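Local coordinates for NTD biosynthesis operon protein NtdA (PDB 4K2M) that catalyses the reversible pyridoxal phosphate-dependent transamination of 3-dehydro-glucose 6-phosphate with glutamate to give kanosamine 6-phosphate, a step in antibiotic biosynthesis, at residues A[123-133]-A[291-299]; A[238-246]-A[257-267]. All blocks are in the same frame, centred on the assembly; numbering follows the deposited sequence.

Contact 1 of 2, residues A[123-133]-A[291-299]. With O1G (3-deoxy-3-[(E)-({3-hydroxy-2-methyl-5-[(phosphonooxy)methyl]pyridin-4-yl}methylidene)amino]-6-O-phosphono-alpha-D-gluco pyranose), chain C; O1G (3-deoxy-3-[(E)-({3-hydroxy-2-methyl-5-[(phosphonooxy)methyl]pyridin-4-yl}methylidene)amino]-6-O-phosphono-alpha-D-gluco pyranose), chain I.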
loop_
_atom_site.group_PDB
_atom_site.type_symbol
_atom_site.label_atom_id
_atom_site.label_comp_id
_atom_site.label_asym_id
_atom_site.label_seq_id
_atom_site.Cartn_x
_atom_site.Cartn_y
_atom_site.Cartn_z
ATOM N N ALA A 123 0.229 9.334 7.981
ATOM C CA ALA A 123 0.831 8.853 6.740
ATOM C C ALA A 123 0.102 7.584 6.290
ATOM O O ALA A 123 -0.128 6.671 7.088
ATOM C CB ALA A 123 2.324 8.590 6.924
ATOM N N THR A 124 -0.265 7.534 5.013
ATOM C CA THR A 124 -1.106 6.458 4.499
ATOM C C THR A 124 -0.402 5.702 3.389
ATOM O O THR A 124 0.686 6.080 2.948
ATOM C CB THR A 124 -2.418 7.019 3.924
ATOM O OG1 THR A 124 -2.112 7.929 2.867
ATOM C CG2 THR A 124 -3.223 7.763 4.981
ATOM N N SER A 125 -1.053 4.634 2.920
ATOM C CA SER A 125 -0.469 3.755 1.919
ATOM C C SER A 125 -0.589 4.302 0.502
ATOM O O SER A 125 -0.001 3.741 -0.414
ATOM C CB SER A 125 -1.121 2.365 1.981
ATOM O OG SER A 125 -2.524 2.475 1.916
ATOM N N SER A 126 -1.370 5.370 0.316
ATOM C CA SER A 126 -1.437 6.073 -0.973
ATOM C C SER A 126 -2.236 7.347 -0.825
ATOM O O SER A 126 -2.921 7.534 0.173
ATOM C CB SER A 126 -2.089 5.211 -2.057
ATOM O OG SER A 126 -3.482 5.031 -1.795
ATOM N N GLY A 127 -2.179 8.199 -1.843
ATOM C CA GLY A 127 -2.995 9.399 -1.891
ATOM C C GLY A 127 -4.468 9.047 -1.989
ATOM O O GLY A 127 -5.313 9.673 -1.342
ATOM N N THR A 128 -4.783 8.022 -2.781
ATOM C CA THR A 128 -6.164 7.566 -2.911
ATOM C C THR A 128 -6.736 7.178 -1.551
ATOM O O THR A 128 -7.876 7.554 -1.196
ATOM C CB THR A 128 -6.260 6.349 -3.868
ATOM O OG1 THR A 128 -5.766 6.731 -5.159
ATOM C CG2 THR A 128 -7.710 5.895 -4.008
ATOM N N ASP A 129 -5.941 6.438 -0.782
ATOM C CA ASP A 129 -6.365 6.009 0.543
ATOM C C ASP A 129 -6.530 7.206 1.479
ATOM O O ASP A 129 -7.441 7.221 2.308
ATOM C CB ASP A 129 -5.364 5.011 1.140
ATOM C CG ASP A 129 -5.354 3.673 0.400
ATOM O OD1 ASP A 129 -6.383 2.971 0.444
ATOM O OD2 ASP A 129 -4.317 3.331 -0.223
ATOM N N ALA A 130 -5.656 8.195 1.346
ATOM C CA ALA A 130 -5.771 9.404 2.145
ATOM C C ALA A 130 -7.134 10.084 1.922
ATOM O O ALA A 130 -7.799 10.512 2.874
ATOM C CB ALA A 130 -4.628 10.370 1.812
ATOM N N ILE A 131 -7.564 10.190 0.668
ATOM C CA ILE A 131 -8.853 10.824 0.400
ATOM C C ILE A 131 -9.992 9.972 0.952
ATOM O O ILE A 131 -10.923 10.486 1.581
ATOM C CB ILE A 131 -9.044 11.072 -1.107
ATOM C CG1 ILE A 131 -7.925 11.983 -1.622
ATOM C CG2 ILE A 131 -10.450 11.685 -1.364
ATOM C CD1 ILE A 131 -7.798 11.989 -3.150
ATOM N N MET A 132 -9.922 8.665 0.718
ATOM C CA MET A 132 -10.970 7.764 1.173
ATOM C C MET A 132 -11.110 7.777 2.689
ATOM O O MET A 132 -12.216 7.912 3.228
ATOM C CB MET A 132 -10.683 6.338 0.683
ATOM C CG MET A 132 -11.802 5.387 0.944
ATOM S SD MET A 132 -11.306 3.757 0.353
ATOM C CE MET A 132 -9.929 3.408 1.446
ATOM N N ILE A 133 -9.989 7.658 3.387
ATOM C CA ILE A 133 -10.010 7.711 4.838
ATOM C C ILE A 133 -10.481 9.075 5.348
ATOM O O ILE A 133 -11.287 9.153 6.288
ATOM C CB ILE A 133 -8.623 7.358 5.396
ATOM C CG1 ILE A 133 -8.374 5.861 5.185
ATOM C CG2 ILE A 133 -8.546 7.659 6.873
ATOM C CD1 ILE A 133 -6.886 5.492 5.272
ATOM N N PHE A 291 -15.324 -0.687 11.239
ATOM C CA PHE A 291 -14.243 -1.289 10.471
ATOM C C PHE A 291 -13.191 -0.260 10.109
ATOM O O PHE A 291 -13.406 0.944 10.231
ATOM C CB PHE A 291 -14.794 -1.906 9.182
ATOM C CG PHE A 291 -15.233 -0.897 8.164
ATOM C CD1 PHE A 291 -14.360 -0.457 7.172
ATOM C CD2 PHE A 291 -16.528 -0.397 8.187
ATOM C CE1 PHE A 291 -14.775 0.486 6.230
ATOM C CE2 PHE A 291 -16.947 0.531 7.252
ATOM C CZ PHE A 291 -16.065 0.977 6.273
ATOM N N GLY A 292 -12.058 -0.740 9.620
ATOM C CA GLY A 292 -11.035 0.149 9.112
ATOM C C GLY A 292 -10.285 -0.563 8.015
ATOM O O GLY A 292 -10.625 -1.690 7.665
ATOM N N PHE A 293 -9.269 0.094 7.466
ATOM C CA PHE A 293 -8.492 -0.479 6.372
ATOM C C PHE A 293 -7.103 -0.837 6.835
ATOM O O PHE A 293 -6.739 -0.586 7.980
ATOM C CB PHE A 293 -8.378 0.536 5.235
ATOM C CG PHE A 293 -9.701 0.994 4.712
ATOM C CD1 PHE A 293 -10.332 0.301 3.687
ATOM C CD2 PHE A 293 -10.317 2.120 5.242
ATOM C CE1 PHE A 293 -11.562 0.722 3.194
ATOM C CE2 PHE A 293 -11.546 2.540 4.760
ATOM C CZ PHE A 293 -12.166 1.842 3.735
ATOM N N ASN A 294 -6.320 -1.443 5.947
ATOM C CA ASN A 294 -4.905 -1.638 6.216
ATOM C C ASN A 294 -4.135 -0.637 5.379
ATOM O O ASN A 294 -3.537 -0.996 4.355
ATOM C CB ASN A 294 -4.479 -3.059 5.846
ATOM C CG ASN A 294 -3.054 -3.375 6.269
ATOM O OD1 ASN A 294 -2.422 -2.602 6.998
ATOM N ND2 ASN A 294 -2.532 -4.522 5.809
ATOM N N SER A 295 -4.117 0.619 5.821
ATOM C CA SER A 295 -3.681 1.683 4.927
ATOM C C SER A 295 -2.754 2.709 5.544
ATOM O O SER A 295 -2.778 3.859 5.119
ATOM C CB SER A 295 -4.891 2.389 4.330
ATOM O OG SER A 295 -5.681 1.487 3.574
ATOM N N LYS A 296 -1.952 2.313 6.534
ATOM C CA LYS A 296 -0.852 3.164 6.981
ATOM C C LYS A 296 0.299 3.107 5.982
ATOM O O LYS A 296 0.471 2.119 5.270
ATOM C CB LYS A 296 -0.339 2.725 8.357
ATOM C CG LYS A 296 -1.337 2.916 9.487
ATOM C CD LYS A 296 -0.870 2.215 10.762
ATOM C CE LYS A 296 0.428 2.822 11.286
ATOM N NZ LYS A 296 0.298 4.302 11.464
ATOM N N MET A 297 1.110 4.156 5.937
ATOM C CA MET A 297 2.354 4.099 5.161
ATOM C C MET A 297 3.288 3.069 5.795
ATOM O O MET A 297 3.233 2.846 7.009
ATOM C CB MET A 297 3.018 5.481 5.168
ATOM C CG MET A 297 4.325 5.568 4.413
ATOM S SD MET A 297 4.808 7.310 4.425
ATOM C CE MET A 297 6.161 7.306 3.262
ATOM N N ASP A 298 4.127 2.427 4.982
ATOM C CA ASP A 298 5.132 1.505 5.496
ATOM C C ASP A 298 6.327 2.254 6.084
ATOM O O ASP A 298 6.767 3.265 5.528
ATOM C CB ASP A 298 5.634 0.607 4.365
ATOM C CG ASP A 298 4.617 -0.450 3.969
ATOM O OD1 ASP A 298 3.759 -0.769 4.815
ATOM O OD2 ASP A 298 4.683 -0.935 2.819
ATOM N N ASN A 299 6.853 1.739 7.194
ATOM C CA ASN A 299 8.060 2.267 7.829
ATOM C C ASN A 299 9.221 2.357 6.847
ATOM O O ASN A 299 9.993 3.324 6.861
ATOM C CB ASN A 299 8.439 1.370 9.022
ATOM C CG ASN A 299 9.593 1.929 9.843
ATOM O OD1 ASN A 299 9.485 3.012 10.426
ATOM N ND2 ASN A 299 10.683 1.171 9.935
HETATM P P O1G C . -1.946 8.008 -5.336
HETATM C C3A O1G C . -3.559 12.662 -8.415
HETATM O O3 O1G C . -2.809 13.071 -9.466
HETATM C C1 O1G C . -0.525 9.258 -12.858
HETATM N "N1'" O1G C . -5.269 13.010 -6.819
HETATM C C2 O1G C . -1.289 10.182 -11.906
HETATM O O2 O1G C . -0.952 11.526 -12.388
HETATM C C9A O1G C . -4.561 13.468 -7.864
HETATM C C2A O1G C . -4.881 14.857 -8.387
HETATM C C3 O1G C . -0.905 10.001 -10.427
HETATM N "N3'" O1G C . -1.925 10.763 -9.686
HETATM O O1 O1G C . 0.855 9.637 -12.976
HETATM C C4 O1G C . -0.841 8.515 -10.020
HETATM O O4 O1G C . -0.033 8.578 -8.829
HETATM C C4A O1G C . -3.301 11.407 -7.895
HETATM C C4B O1G C . -2.267 10.526 -8.475
HETATM C C5 O1G C . 0.002 7.773 -11.057
HETATM O O5 O1G C . -0.549 7.909 -12.372
HETATM C C5A O1G C . -4.054 10.956 -6.814
HETATM C C5T O1G C . -3.918 9.595 -6.111
HETATM C C6 O1G C . -0.015 6.279 -10.898
HETATM C C6A O1G C . -5.041 11.783 -6.300
HETATM O OP1 O1G C . -3.080 7.144 -4.827
HETATM O OP2 O1G C . -0.877 8.227 -4.318
HETATM O OP3 O1G C . -1.460 7.554 -6.732
HETATM O OP4 O1G C . -2.603 9.499 -5.517
HETATM O O6 O1G C . 0.918 5.595 -11.644
HETATM P "P'" O1G C . 1.588 4.244 -11.085
HETATM O OP6 O1G C . 2.342 4.650 -9.836
HETATM O OP7 O1G C . 0.495 3.231 -10.833
HETATM O OP8 O1G C . 2.510 3.847 -12.240
HETATM P P O1G I . -2.378 -8.039 5.574
HETATM C C3A O1G I . -4.187 -12.557 8.733
HETATM O O3 O1G I . -3.401 -13.047 9.723
HETATM C C1 O1G I . -0.641 -9.423 12.924
HETATM N "N1'" O1G I . -6.030 -12.733 7.269
HETATM C C2 O1G I . -1.546 -10.270 12.025
HETATM O O2 O1G I . -1.367 -11.658 12.472
HETATM C C9A O1G I . -5.286 -13.265 8.255
HETATM C C2A O1G I . -5.667 -14.629 8.814
HETATM C C3 O1G I . -1.185 -10.144 10.539
HETATM N "N3'" O1G I . -2.317 -10.797 9.868
HETATM O O1 O1G I . 0.689 -9.949 12.910
HETATM C C4 O1G I . -0.987 -8.670 10.114
HETATM O O4 O1G I . -0.257 -8.847 8.881
HETATM C C4A O1G I . -3.864 -11.316 8.189
HETATM C C4B O1G I . -2.717 -10.534 8.681
HETATM C C5 O1G I . -0.034 -8.007 11.106
HETATM O O5 O1G I . -0.558 -8.065 12.444
HETATM C C5A O1G I . -4.646 -10.799 7.170
HETATM C C5T O1G I . -4.444 -9.453 6.462
HETATM C C6 O1G I . 0.147 -6.531 10.890
HETATM C C6A O1G I . -5.732 -11.533 6.720
HETATM O OP1 O1G I . -3.389 -7.011 5.125
HETATM O OP2 O1G I . -1.379 -8.354 4.502
HETATM O OP3 O1G I . -1.747 -7.626 6.922
HETATM O OP4 O1G I . -3.145 -9.469 5.803
HETATM O O6 O1G I . 1.066 -5.884 11.693
HETATM P "P'" O1G I . 1.865 -4.611 11.114
HETATM O OP6 O1G I . 2.503 -5.077 9.815
HETATM O OP7 O1G I . 0.845 -3.503 10.942
HETATM O OP8 O1G I . 2.888 -4.339 12.212
HETATM O O HOH W 1 0.190 6.326 9.879
HETATM O O HOH W 2 -2.925 -0.753 1.643
#
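Met132 and Phe293 meet because Met132 sends CG anti to its backbone N (chi1 -172°) and then bends at chi3 (64°). The bend lays methyl CE over the centre of one face of the Phe293 ring, 3.6 Å from the centroid. SD sits obliquely to the ring, completing a Met-aromatic contact. Ile133 CD1 packs on Ser295 CB. The backbones join at a single bridge between Thr124 and Lys296. Met297 N donates to Ala123 O at 3.0 Å, and Ser125 N donates to Ser295 O at 2.9 Å. A water links Ala123 O to Lys296 NZ. Segment 123-133 is a strand-turn-helix that forms part of the phosphate-binding cup of this aspartate aminotransferase fold. Gly127 N reaches OP2 of the chain C adduct at 2.8 Å. Thr128 N and OG1 both donate to OP1. The phosphate sits at the N-terminal end of helix 127-137, whose dipole probably stabilises its charge. Ser126 OG caps that helix by accepting from Asp129 N. Segment 291-299 serves the other active site of the dimer: Asn294 ND2 donates to OP1 of the chain I adduct at 2.7 Å.

Contact 2 of 2, residues A[238-246]-A[257-267]. With O1G (3-deoxy-3-[(E)-({3-hydroxy-2-methyl-5-[(phosphonooxy)methyl]pyridin-4-yl}methylidene)amino]-6-O-phosphono-alpha-D-gluco pyranose), chain C.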
loop_
_atom_site.group_PDB
_atom_site.type_symbol
_atom_site.label_atom_id
_atom_site.label_comp_id
_atom_site.label_asym_id
_atom_site.label_seq_id
_atom_site.Cartn_x
_atom_site.Cartn_y
_atom_site.Cartn_z
ATOM N N ALA A 238 -8.827 24.292 4.684
ATOM C CA ALA A 238 -9.381 22.935 4.572
ATOM C C ALA A 238 -9.515 22.238 5.924
ATOM O O ALA A 238 -8.701 22.465 6.831
ATOM C CB ALA A 238 -8.518 22.095 3.641
ATOM N N ASP A 239 -10.527 21.381 6.063
ATOM C CA ASP A 239 -10.625 20.541 7.259
ATOM C C ASP A 239 -9.611 19.406 7.200
ATOM O O ASP A 239 -8.963 19.081 8.195
ATOM C CB ASP A 239 -12.025 19.973 7.391
ATOM C CG ASP A 239 -13.059 21.057 7.522
ATOM O OD1 ASP A 239 -12.985 21.787 8.532
ATOM O OD2 ASP A 239 -13.916 21.187 6.615
ATOM N N ILE A 240 -9.491 18.812 6.019
ATOM C CA ILE A 240 -8.467 17.805 5.755
ATOM C C ILE A 240 -7.707 18.117 4.476
ATOM O O ILE A 240 -8.301 18.520 3.480
ATOM C CB ILE A 240 -9.095 16.403 5.628
ATOM C CG1 ILE A 240 -9.508 15.904 7.013
ATOM C CG2 ILE A 240 -8.120 15.403 4.943
ATOM C CD1 ILE A 240 -9.771 14.424 7.085
ATOM N N THR A 241 -6.392 17.921 4.511
ATOM C CA THR A 241 -5.547 18.029 3.324
ATOM C C THR A 241 -5.000 16.638 2.991
ATOM O O THR A 241 -4.534 15.925 3.878
ATOM C CB THR A 241 -4.357 18.969 3.616
ATOM O OG1 THR A 241 -4.849 20.297 3.885
ATOM C CG2 THR A 241 -3.374 19.019 2.441
ATOM N N THR A 242 -5.028 16.240 1.724
ATOM C CA THR A 242 -4.439 14.950 1.372
ATOM C C THR A 242 -3.244 15.133 0.448
ATOM O O THR A 242 -3.244 16.009 -0.416
ATOM C CB THR A 242 -5.457 14.026 0.713
ATOM O OG1 THR A 242 -5.902 14.625 -0.511
ATOM C CG2 THR A 242 -6.645 13.827 1.632
ATOM N N LEU A 243 -2.241 14.278 0.627
ATOM C CA LEU A 243 -1.040 14.305 -0.189
ATOM C C LEU A 243 -0.808 12.932 -0.784
ATOM O O LEU A 243 -1.254 11.934 -0.225
ATOM C CB LEU A 243 0.178 14.668 0.663
ATOM C CG LEU A 243 0.180 16.097 1.220
ATOM C CD1 LEU A 243 1.340 16.299 2.183
ATOM C CD2 LEU A 243 0.273 17.112 0.084
ATOM N N SER A 244 -0.100 12.894 -1.915
ATOM C CA SER A 244 0.431 11.647 -2.474
ATOM C C SER A 244 1.937 11.734 -2.488
ATOM O O SER A 244 2.494 12.808 -2.773
ATOM C CB SER A 244 -0.017 11.443 -3.918
ATOM O OG SER A 244 0.672 10.333 -4.482
ATOM N N PHE A 245 2.598 10.616 -2.191
ATOM C CA PHE A 245 4.058 10.516 -2.309
ATOM C C PHE A 245 4.395 9.451 -3.326
ATOM O O PHE A 245 5.429 8.794 -3.255
ATOM C CB PHE A 245 4.711 10.189 -0.958
ATOM C CG PHE A 245 4.308 11.132 0.135
ATOM C CD1 PHE A 245 4.439 12.506 -0.033
ATOM C CD2 PHE A 245 3.750 10.647 1.307
ATOM C CE1 PHE A 245 4.043 13.382 0.978
ATOM C CE2 PHE A 245 3.358 11.510 2.320
ATOM C CZ PHE A 245 3.503 12.877 2.158
ATOM N N ASN A 246 3.501 9.275 -4.288
ATOM C CA ASN A 246 3.807 8.420 -5.434
ATOM C C ASN A 246 5.117 8.922 -6.085
ATOM O O ASN A 246 5.434 10.123 -6.052
ATOM C CB ASN A 246 2.599 8.441 -6.389
ATOM C CG ASN A 246 2.951 8.069 -7.807
ATOM O OD1 ASN A 246 3.416 8.915 -8.576
ATOM N ND2 ASN A 246 2.694 6.808 -8.179
ATOM N N ALA A 257 2.498 5.733 -1.286
ATOM C CA ALA A 257 2.307 6.326 0.032
ATOM C C ALA A 257 1.563 7.645 -0.125
ATOM O O ALA A 257 1.513 8.199 -1.220
ATOM C CB ALA A 257 3.672 6.568 0.712
ATOM N N GLY A 258 0.998 8.146 0.971
ATOM C CA GLY A 258 0.374 9.463 0.974
ATOM C C GLY A 258 0.226 9.976 2.394
ATOM O O GLY A 258 0.816 9.433 3.318
ATOM N N ALA A 259 -0.547 11.038 2.587
ATOM C CA ALA A 259 -0.773 11.504 3.949
ATOM C C ALA A 259 -2.051 12.278 4.082
ATOM O O ALA A 259 -2.543 12.861 3.116
ATOM C CB ALA A 259 0.388 12.354 4.420
ATOM N N ILE A 260 -2.571 12.294 5.304
ATOM C CA ILE A 260 -3.684 13.159 5.664
ATOM C C ILE A 260 -3.144 14.170 6.668
ATOM O O ILE A 260 -2.426 13.798 7.593
ATOM C CB ILE A 260 -4.772 12.350 6.359
ATOM C CG1 ILE A 260 -5.411 11.367 5.380
ATOM C CG2 ILE A 260 -5.859 13.276 6.905
ATOM C CD1 ILE A 260 -6.305 10.335 6.070
ATOM N N ALA A 261 -3.474 15.446 6.497
ATOM C CA ALA A 261 -3.051 16.451 7.467
ATOM C C ALA A 261 -4.260 17.202 7.973
ATOM O O ALA A 261 -5.149 17.549 7.200
ATOM C CB ALA A 261 -2.049 17.407 6.851
ATOM N N THR A 262 -4.314 17.433 9.282
ATOM C CA THR A 262 -5.437 18.176 9.851
ATOM C C THR A 262 -5.004 18.847 11.138
ATOM O O THR A 262 -4.033 18.416 11.765
ATOM C CB THR A 262 -6.675 17.271 10.097
ATOM O OG1 THR A 262 -7.783 18.085 10.523
ATOM C CG2 THR A 262 -6.389 16.210 11.167
ATOM N N ASP A 263 -5.706 19.920 11.507
ATOM C CA ASP A 263 -5.495 20.545 12.804
ATOM C C ASP A 263 -6.436 19.994 13.870
ATOM O O ASP A 263 -6.272 20.279 15.056
ATOM C CB ASP A 263 -5.656 22.069 12.709
ATOM C CG ASP A 263 -4.452 22.750 12.084
ATOM O OD1 ASP A 263 -3.318 22.245 12.244
ATOM O OD2 ASP A 263 -4.633 23.811 11.441
ATOM N N ASN A 264 -7.420 19.198 13.461
ATOM C CA ASN A 264 -8.447 18.770 14.402
ATOM C C ASN A 264 -8.110 17.430 15.039
ATOM O O ASN A 264 -7.990 16.427 14.340
ATOM C CB ASN A 264 -9.810 18.670 13.719
ATOM C CG ASN A 264 -10.920 18.421 14.711
ATOM O OD1 ASN A 264 -11.142 17.287 15.135
ATOM N ND2 ASN A 264 -11.616 19.486 15.103
ATOM N N GLU A 265 -7.968 17.413 16.365
ATOM C CA GLU A 265 -7.554 16.201 17.076
ATOM C C GLU A 265 -8.545 15.045 16.961
ATOM O O GLU A 265 -8.138 13.896 16.754
ATOM C CB GLU A 265 -7.264 16.503 18.556
ATOM C CG GLU A 265 -6.583 15.344 19.308
ATOM C CD GLU A 265 -7.580 14.364 19.920
ATOM O OE1 GLU A 265 -8.761 14.737 20.086
ATOM O OE2 GLU A 265 -7.179 13.219 20.237
ATOM N N GLU A 266 -9.838 15.314 17.128
ATOM C CA GLU A 266 -10.796 14.215 17.039
ATOM C C GLU A 266 -10.814 13.652 15.626
ATOM O O GLU A 266 -10.963 12.447 15.421
ATOM C CB GLU A 266 -12.209 14.647 17.433
ATOM C CG GLU A 266 -12.387 14.975 18.917
ATOM C CD GLU A 266 -12.377 13.748 19.824
ATOM O OE1 GLU A 266 -12.395 12.603 19.316
ATOM O OE2 GLU A 266 -12.359 13.942 21.059
ATOM N N LEU A 267 -10.664 14.535 14.646
ATOM C CA LEU A 267 -10.663 14.105 13.252
ATOM C C LEU A 267 -9.417 13.266 12.975
ATOM O O LEU A 267 -9.493 12.224 12.328
ATOM C CB LEU A 267 -10.746 15.314 12.320
ATOM C CG LEU A 267 -10.904 15.088 10.828
ATOM C CD1 LEU A 267 -12.100 14.171 10.544
ATOM C CD2 LEU A 267 -11.078 16.454 10.141
HETATM P P O1G C . -1.946 8.008 -5.336
HETATM C C3A O1G C . -3.559 12.662 -8.415
HETATM O O3 O1G C . -2.809 13.071 -9.466
HETATM C C1 O1G C . -0.525 9.258 -12.858
HETATM N "N1'" O1G C . -5.269 13.010 -6.819
HETATM C C2 O1G C . -1.289 10.182 -11.906
HETATM O O2 O1G C . -0.952 11.526 -12.388
HETATM C C9A O1G C . -4.561 13.468 -7.864
HETATM C C2A O1G C . -4.881 14.857 -8.387
HETATM C C3 O1G C . -0.905 10.001 -10.427
HETATM N "N3'" O1G C . -1.925 10.763 -9.686
HETATM O O1 O1G C . 0.855 9.637 -12.976
HETATM C C4 O1G C . -0.841 8.515 -10.020
HETATM O O4 O1G C . -0.033 8.578 -8.829
HETATM C C4A O1G C . -3.301 11.407 -7.895
HETATM C C4B O1G C . -2.267 10.526 -8.475
HETATM C C5 O1G C . 0.002 7.773 -11.057
HETATM O O5 O1G C . -0.549 7.909 -12.372
HETATM C C5A O1G C . -4.054 10.956 -6.814
HETATM C C5T O1G C . -3.918 9.595 -6.111
HETATM C C6 O1G C . -0.015 6.279 -10.898
HETATM C C6A O1G C . -5.041 11.783 -6.300
HETATM O OP1 O1G C . -3.080 7.144 -4.827
HETATM O OP2 O1G C . -0.877 8.227 -4.318
HETATM O OP3 O1G C . -1.460 7.554 -6.732
HETATM O OP4 O1G C . -2.603 9.499 -5.517
HETATM O O6 O1G C . 0.918 5.595 -11.644
HETATM P "P'" O1G C . 1.588 4.244 -11.085
HETATM O OP6 O1G C . 2.342 4.650 -9.836
HETATM O OP7 O1G C . 0.495 3.231 -10.833
HETATM O OP8 O1G C . 2.510 3.847 -12.240
HETATM O O HOH W 3 -6.160 20.339 6.519
HETATM O O HOH W 4 -7.376 21.237 9.526
#
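Strands 240-244 and 258-262 pair antiparallel in the mixed seven-stranded sheet of the aminotransferase fold. Strand 258-262 is the one that runs against its neighbours. Thr241 with Ala261 and Leu243 with Ala259 are hydrogen-bonded pairs. Thr242 with Ile260 and Ser244 with Gly258 are non-hydrogen-bonded pairs. Phe245 N continues the ladder to Ala257 O at 2.8 Å.

Phe245 has CG anti to its carbonyl carbon (chi1 -53°), and its ring runs back along the opposite strand. CE2 comes within 3.4 Å of Gly258 O and also touches Ala259 CB at 3.7 Å.

At the other end, Ile240 uses two branches. CG2 meets Ile260 CG2 at 3.7 Å, while CG1 packs on Leu267 CD2 at 3.5 Å. The Leu267 contact joins strand 240-244 to the start of helix 265-275. Asn264 caps that helix: its OD1 accepts from Leu267 N on a lone pair. The Ile260 side chain lies on the same side of the sheet as Thr242, and both pack against helix 127-137.

Thr262 places OG1 anti to its backbone N (chi1 -174°). From there OG1 donates to Asp239 O at 2.8 Å, almost straight off the end of the carbonyl. Thr262 OG1 also accepts from Asn264 N, which makes an ST turn. Asp239 turns its carboxylate elsewhere, to Val221 N and Arg211.

The end of strand 240-244 and the residues just after it reach the chain C adduct. Asn246 ND2 makes a weak hydrogen bond to OP6 of the sugar phosphate, and its OD1 accepts from Tyr248 N and Lys249 NZ. Ser244 OG accepts from Asn246 N in a second ST turn and donates to the cofactor phosphate oxygen OP2 at 2.6 Å.

Both contacts are largely buried, and their centres lie 10 Å apart. They share one sheet: strand 120-124 of contact 1 neighbours strand 258-262 of contact 2, with a probable hydrogen bond from Thr124 N to Gly258 O. Contact 2 is a regular ladder inside the sheet. Contact 1 lies at one of the two outermost strands within this chain, where an irregular loop adds a single bridge and methionine-aromatic packing. Both grip the cofactor phosphate of the chain C adduct. Contact 1 supplies backbone N-H groups and a threonine hydroxyl, whereas contact 2 supplies a serine hydroxyl and a weak bond from Asn246 to the sugar phosphate. Contact 1 alone also reaches the chain I adduct.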